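Local coordinates for protein geranyl diphosphate synthase small subunit (Antirrhinum majus, PDB 3QKC) that probably serves as the regulatory partner in geranyl diphosphate synthase, binding a catalytic large subunit and steering prenyl transfer toward the C10 product geranyl diphosphate, at residues E180-A185 with G209-T214; T83-P88 with P105-L109. All coordinates share one frame; numbering follows the deposited sequence.

Interaction 1 of 2, residues E180-A185 with G209-T214; sequences EGTLHA and GLYVGT
One face of the His184 imidazole lies against Gly213, whose CA sits 3.6 Å from the ring centroid and 25° off its normal, a CH-pi contact displaced toward the rim beside CG and ND1. Gly209 O and Val212 CG2 approach the ring obliquely. With CG beside its own backbone N, the ring turns back along its helix, and ND1 donates to Glu180 O at 2.8 Å, tilted from both the ring plane and the carbonyl plane. That oxygen is gripped twice, by His184 N and ND1 from opposite faces of its plane, while Gly213 CA adds a CA-H...O contact. NE2 is hydrogen-bonded to Ser48 OG, so the ring is held at both nitrogens.

Next to the ring the two backbones are in direct contact: the CA atoms of Gly181 and Gly213 are 3.8 Å apart, as are those of Ala185 and Gly209. The CB directions of Gly209 and Gly213 face the other backbone at a separation with no space for a side-chain carbon. A second CA-H...O contact, with an angle of 163° at the hydrogen, joins Leu210 CA to Gly181 O. Leu210 CD1 packs over the Gly181 carbonyl group, and its CB meets Ala185 CB at 4.1 Å.

The axes of 180-185 and 209-214 approach to 6.6 Å, with 141° between their N-to-C directions. This oblique, roughly antiparallel, glycine-lined crossing, with small residues spaced four apart on both segments, is a close-packed helix pair within the all-helical prenyltransferase (isoprenoid synthase) fold.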
loop_
_atom_site.group_PDB
_atom_site.type_symbol
_atom_site.label_atom_id
_atom_site.label_comp_id
_atom_site.label_asym_id
_atom_site.label_seq_id
_atom_site.Cartn_x
_atom_site.Cartn_y
_atom_site.Cartn_z
ATOM N N GLU A 180 16.850 3.088 4.290
ATOM C CA GLU A 180 17.342 4.091 3.338
ATOM C C GLU A 180 17.915 3.442 2.084
ATOM O O GLU A 180 17.768 3.970 0.986
ATOM C CB GLU A 180 18.365 5.031 3.988
ATOM C CG GLU A 180 17.793 5.968 5.081
ATOM C CD GLU A 180 17.739 5.326 6.479
ATOM O OE1 GLU A 180 17.933 4.091 6.598
ATOM O OE2 GLU A 180 17.499 6.063 7.471
ATOM N N GLY A 181 18.546 2.277 2.246
ATOM C CA GLY A 181 19.101 1.556 1.114
ATOM C C GLY A 181 18.050 1.150 0.097
ATOM O O GLY A 181 18.168 1.451 -1.096
ATOM N N THR A 182 17.015 0.456 0.564
ATOM C CA THR A 182 15.992 -0.055 -0.349
ATOM C C THR A 182 15.196 1.090 -0.956
ATOM O O THR A 182 14.818 1.025 -2.131
ATOM C CB THR A 182 15.075 -1.099 0.339
ATOM O OG1 THR A 182 15.894 -2.115 0.939
ATOM C CG2 THR A 182 14.156 -1.769 -0.676
ATOM N N LEU A 183 14.977 2.151 -0.185
ATOM C CA LEU A 183 14.265 3.322 -0.729
ATOM C C LEU A 183 15.000 3.942 -1.917
ATOM O O LEU A 183 14.383 4.212 -2.944
ATOM C CB LEU A 183 13.965 4.350 0.355
ATOM C CG LEU A 183 12.718 5.242 0.274
ATOM C CD1 LEU A 183 11.494 4.541 -0.248
ATOM C CD2 LEU A 183 12.439 5.793 1.658
ATOM N N HIS A 184 16.316 4.123 -1.812
ATOM C CA HIS A 184 17.083 4.664 -2.944
ATOM C C HIS A 184 17.135 3.684 -4.145
ATOM O O HIS A 184 16.995 4.095 -5.307
ATOM C CB HIS A 184 18.486 5.057 -2.494
ATOM C CG HIS A 184 18.536 6.317 -1.681
ATOM N ND1 HIS A 184 18.022 6.407 -0.403
ATOM C CD2 HIS A 184 19.062 7.537 -1.963
ATOM C CE1 HIS A 184 18.226 7.629 0.061
ATOM N NE2 HIS A 184 18.863 8.329 -0.860
ATOM N N ALA A 185 17.333 2.398 -3.845
ATOM C CA ALA A 185 17.361 1.355 -4.862
ATOM C C ALA A 185 16.084 1.396 -5.715
ATOM O O ALA A 185 16.145 1.432 -6.942
ATOM C CB ALA A 185 17.541 -0.019 -4.204
ATOM N N GLY A 209 21.513 2.731 -6.242
ATOM C CA GLY A 209 20.623 3.297 -5.234
ATOM C C GLY A 209 20.836 2.671 -3.881
ATOM O O GLY A 209 20.938 3.367 -2.880
ATOM N N LEU A 210 20.933 1.343 -3.855
ATOM C CA LEU A 210 21.199 0.623 -2.610
ATOM C C LEU A 210 22.431 1.143 -1.884
ATOM O O LEU A 210 22.385 1.344 -0.664
ATOM C CB LEU A 210 21.324 -0.880 -2.843
ATOM C CG LEU A 210 21.254 -1.820 -1.627
ATOM C CD1 LEU A 210 19.926 -1.712 -0.876
ATOM C CD2 LEU A 210 21.489 -3.271 -2.067
ATOM N N TYR A 211 23.521 1.355 -2.625
ATOM C CA TYR A 211 24.780 1.765 -2.019
ATOM C C TYR A 211 24.690 3.180 -1.436
ATOM O O TYR A 211 25.009 3.384 -0.273
ATOM C CB TYR A 211 25.962 1.643 -3.001
ATOM C CG TYR A 211 26.156 0.268 -3.621
ATOM C CD1 TYR A 211 26.502 0.142 -4.967
ATOM C CD2 TYR A 211 25.994 -0.903 -2.868
ATOM C CE1 TYR A 211 26.686 -1.117 -5.558
ATOM C CE2 TYR A 211 26.161 -2.165 -3.444
ATOM C CZ TYR A 211 26.515 -2.261 -4.787
ATOM O OH TYR A 211 26.698 -3.485 -5.371
ATOM N N VAL A 212 24.240 4.142 -2.238
ATOM C CA VAL A 212 24.066 5.514 -1.739
ATOM C C VAL A 212 22.987 5.656 -0.657
ATOM O O VAL A 212 23.124 6.488 0.240
ATOM C CB VAL A 212 23.849 6.544 -2.879
ATOM C CG1 VAL A 212 25.132 6.665 -3.721
ATOM C CG2 VAL A 212 22.646 6.190 -3.750
ATOM N N GLY A 213 21.935 4.837 -0.729
ATOM C CA GLY A 213 20.899 4.831 0.298
ATOM C C GLY A 213 21.399 4.282 1.612
ATOM O O GLY A 213 21.108 4.837 2.688
ATOM N N THR A 214 22.167 3.189 1.539
ATOM C CA THR A 214 22.841 2.669 2.722
ATOM C C THR A 214 23.775 3.728 3.337
ATOM O O THR A 214 23.778 3.927 4.557
ATOM C CB THR A 214 23.603 1.367 2.423
ATOM O OG1 THR A 214 22.691 0.389 1.898
ATOM C CG2 THR A 214 24.267 0.823 3.690
#

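Interaction 2 of 2, residues T83-P88 with P105-L109; sequences THENLP and PNIEL
In the all-helical isoprenoid synthase fold, the end of helix 68-85 and the loop after it meet the first turn of helix 105-126 at the subunit interface. His84 NE2 donates to Leu109 O at 3.0 Å with an N-H...O angle of 157°; the oxygen lies at the ring edge, and the donor comes in the carbonyl plane on a lone pair. A phenylalanine here has no NE2 to offer and would probably leave Leu109 O without its imidazole donor and the ring less fixed in rotation. Leu109 of the second subunit packs on both His84 and Leu109.

Leu87, its CG anti to the backbone N (chi1 179°), sends its two methyls to different partners: CD2 reaches Leu109 CB at 4.0 Å, and CD1 lies 4.1 Å from Pro105 CB. Pro88 CG meets Pro105 CG at 4.1 Å, the two side chains running roughly perpendicular. Thr83 CG2 rests 3.6 Å from Glu108 O. The Glu108 side chain, stretched out from CG, runs antiparallel alongside Leu87, with OE1 3.7 Å from Leu87 CD1, and its OE2 is hydrogen-bonded to His101 ND1. A water donates to Thr83 O at 2.7 Å and, more weakly, to Glu108 OE1 at 3.1 Å.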
loop_
_atom_site.group_PDB
_atom_site.type_symbol
_atom_site.label_atom_id
_atom_site.label_comp_id
_atom_site.label_asym_id
_atom_site.label_seq_id
_atom_site.Cartn_x
_atom_site.Cartn_y
_atom_site.Cartn_z
ATOM N N THR A 83 6.184 8.568 9.628
ATOM C CA THR A 83 5.014 8.764 10.489
ATOM C C THR A 83 4.812 7.593 11.448
ATOM O O THR A 83 4.595 7.782 12.652
ATOM C CB THR A 83 3.745 8.903 9.649
ATOM O OG1 THR A 83 3.946 9.911 8.652
ATOM C CG2 THR A 83 2.554 9.238 10.503
ATOM N N HIS A 84 4.856 6.383 10.914
ATOM C CA HIS A 84 4.641 5.214 11.756
ATOM C C HIS A 84 5.767 4.935 12.746
ATOM O O HIS A 84 5.510 4.424 13.832
ATOM C CB HIS A 84 4.314 4.001 10.907
ATOM C CG HIS A 84 2.891 3.967 10.460
ATOM N ND1 HIS A 84 2.341 2.892 9.808
ATOM C CD2 HIS A 84 1.890 4.867 10.611
ATOM C CE1 HIS A 84 1.067 3.132 9.557
ATOM N NE2 HIS A 84 0.768 4.327 10.031
ATOM N N GLU A 85 6.990 5.290 12.368
ATOM C CA GLU A 85 8.158 5.162 13.219
ATOM C C GLU A 85 8.130 6.113 14.407
ATOM O O GLU A 85 8.705 5.816 15.443
ATOM C CB GLU A 85 9.430 5.444 12.421
ATOM C CG GLU A 85 10.074 4.211 11.784
ATOM C CD GLU A 85 10.964 4.574 10.592
ATOM O OE1 GLU A 85 10.908 3.867 9.581
ATOM O OE2 GLU A 85 11.698 5.581 10.649
ATOM N N ASN A 86 7.509 7.275 14.223
ATOM C CA ASN A 86 7.442 8.283 15.268
ATOM C C ASN A 86 6.104 8.235 15.958
ATOM O O ASN A 86 5.827 9.046 16.827
ATOM C CB ASN A 86 7.708 9.666 14.687
ATOM C CG ASN A 86 9.165 9.863 14.291
ATOM O OD1 ASN A 86 9.994 10.215 15.122
ATOM N ND2 ASN A 86 9.473 9.642 13.025
ATOM N N LEU A 87 5.288 7.256 15.584
ATOM C CA LEU A 87 3.974 7.070 16.178
ATOM C C LEU A 87 4.042 6.629 17.661
ATOM O O LEU A 87 4.597 5.574 17.976
ATOM C CB LEU A 87 3.195 6.059 15.354
ATOM C CG LEU A 87 1.796 5.686 15.811
ATOM C CD1 LEU A 87 0.926 6.910 15.788
ATOM C CD2 LEU A 87 1.246 4.623 14.864
ATOM N N PRO A 88 3.479 7.438 18.574
ATOM C CA PRO A 88 3.455 7.042 19.997
ATOM C C PRO A 88 2.544 5.837 20.239
ATOM O O PRO A 88 1.341 5.904 19.983
ATOM C CB PRO A 88 2.879 8.276 20.703
ATOM C CG PRO A 88 3.073 9.394 19.759
ATOM C CD PRO A 88 2.926 8.787 18.381
ATOM N N PRO A 105 -2.177 10.236 18.064
ATOM C CA PRO A 105 -1.691 8.950 17.584
ATOM C C PRO A 105 -2.658 8.219 16.642
ATOM O O PRO A 105 -2.230 7.765 15.576
ATOM C CB PRO A 105 -1.474 8.164 18.877
ATOM C CG PRO A 105 -0.988 9.218 19.829
ATOM C CD PRO A 105 -1.827 10.442 19.490
ATOM N N ASN A 106 -3.941 8.129 17.011
ATOM C CA ASN A 106 -4.902 7.384 16.192
ATOM C C ASN A 106 -4.984 7.919 14.763
ATOM O O ASN A 106 -5.116 7.146 13.817
ATOM C CB ASN A 106 -6.305 7.290 16.847
ATOM C CG ASN A 106 -6.860 8.649 17.287
ATOM O OD1 ASN A 106 -6.370 9.697 16.871
ATOM N ND2 ASN A 106 -7.890 8.627 18.125
ATOM N N ILE A 107 -4.900 9.243 14.638
ATOM C CA ILE A 107 -4.945 9.940 13.357
ATOM C C ILE A 107 -3.677 9.734 12.537
ATOM O O ILE A 107 -3.732 9.551 11.326
ATOM C CB ILE A 107 -5.174 11.465 13.579
ATOM C CG1 ILE A 107 -6.492 11.729 14.325
ATOM C CG2 ILE A 107 -5.092 12.258 12.269
ATOM C CD1 ILE A 107 -7.714 11.174 13.635
ATOM N N GLU A 108 -2.529 9.786 13.195
ATOM C CA GLU A 108 -1.273 9.463 12.524
ATOM C C GLU A 108 -1.257 8.028 12.008
ATOM O O GLU A 108 -0.689 7.759 10.949
ATOM C CB GLU A 108 -0.076 9.727 13.435
ATOM C CG GLU A 108 0.187 11.207 13.678
ATOM C CD GLU A 108 1.312 11.452 14.681
ATOM O OE1 GLU A 108 1.715 10.491 15.378
ATOM O OE2 GLU A 108 1.810 12.596 14.758
ATOM N N LEU A 109 -1.879 7.116 12.751
ATOM C CA LEU A 109 -1.905 5.693 12.346
ATOM C C LEU A 109 -2.664 5.500 11.030
ATOM O O LEU A 109 -2.166 4.902 10.098
ATOM C CB LEU A 109 -2.514 4.813 13.440
ATOM C CG LEU A 109 -2.846 3.343 13.121
ATOM C CD1 LEU A 109 -1.577 2.504 12.878
ATOM C CD2 LEU A 109 -3.654 2.748 14.251
HETATM O O HOH W 1 4.451 10.116 13.910
#

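Overall arrangement
Along the chain interaction 2 comes first and interaction 1 follows. Their centres lie about 24 Å apart and their nearest atoms about 7 Å apart, so they make no direct contact. Interaction 1 is near the middle of the subunit, its centre about 8 Å from that of the chain, whereas interaction 2 lies about 19 Å out, where the second subunit comes within reach. Helix 68-85 links them: its end carries part of interaction 2, while Val74 and His78 farther back pack on Leu183 of 180-185. Interaction 1 thus joins helices inside one subunit, and interaction 2 joins helix ends that take part in the dimer interface.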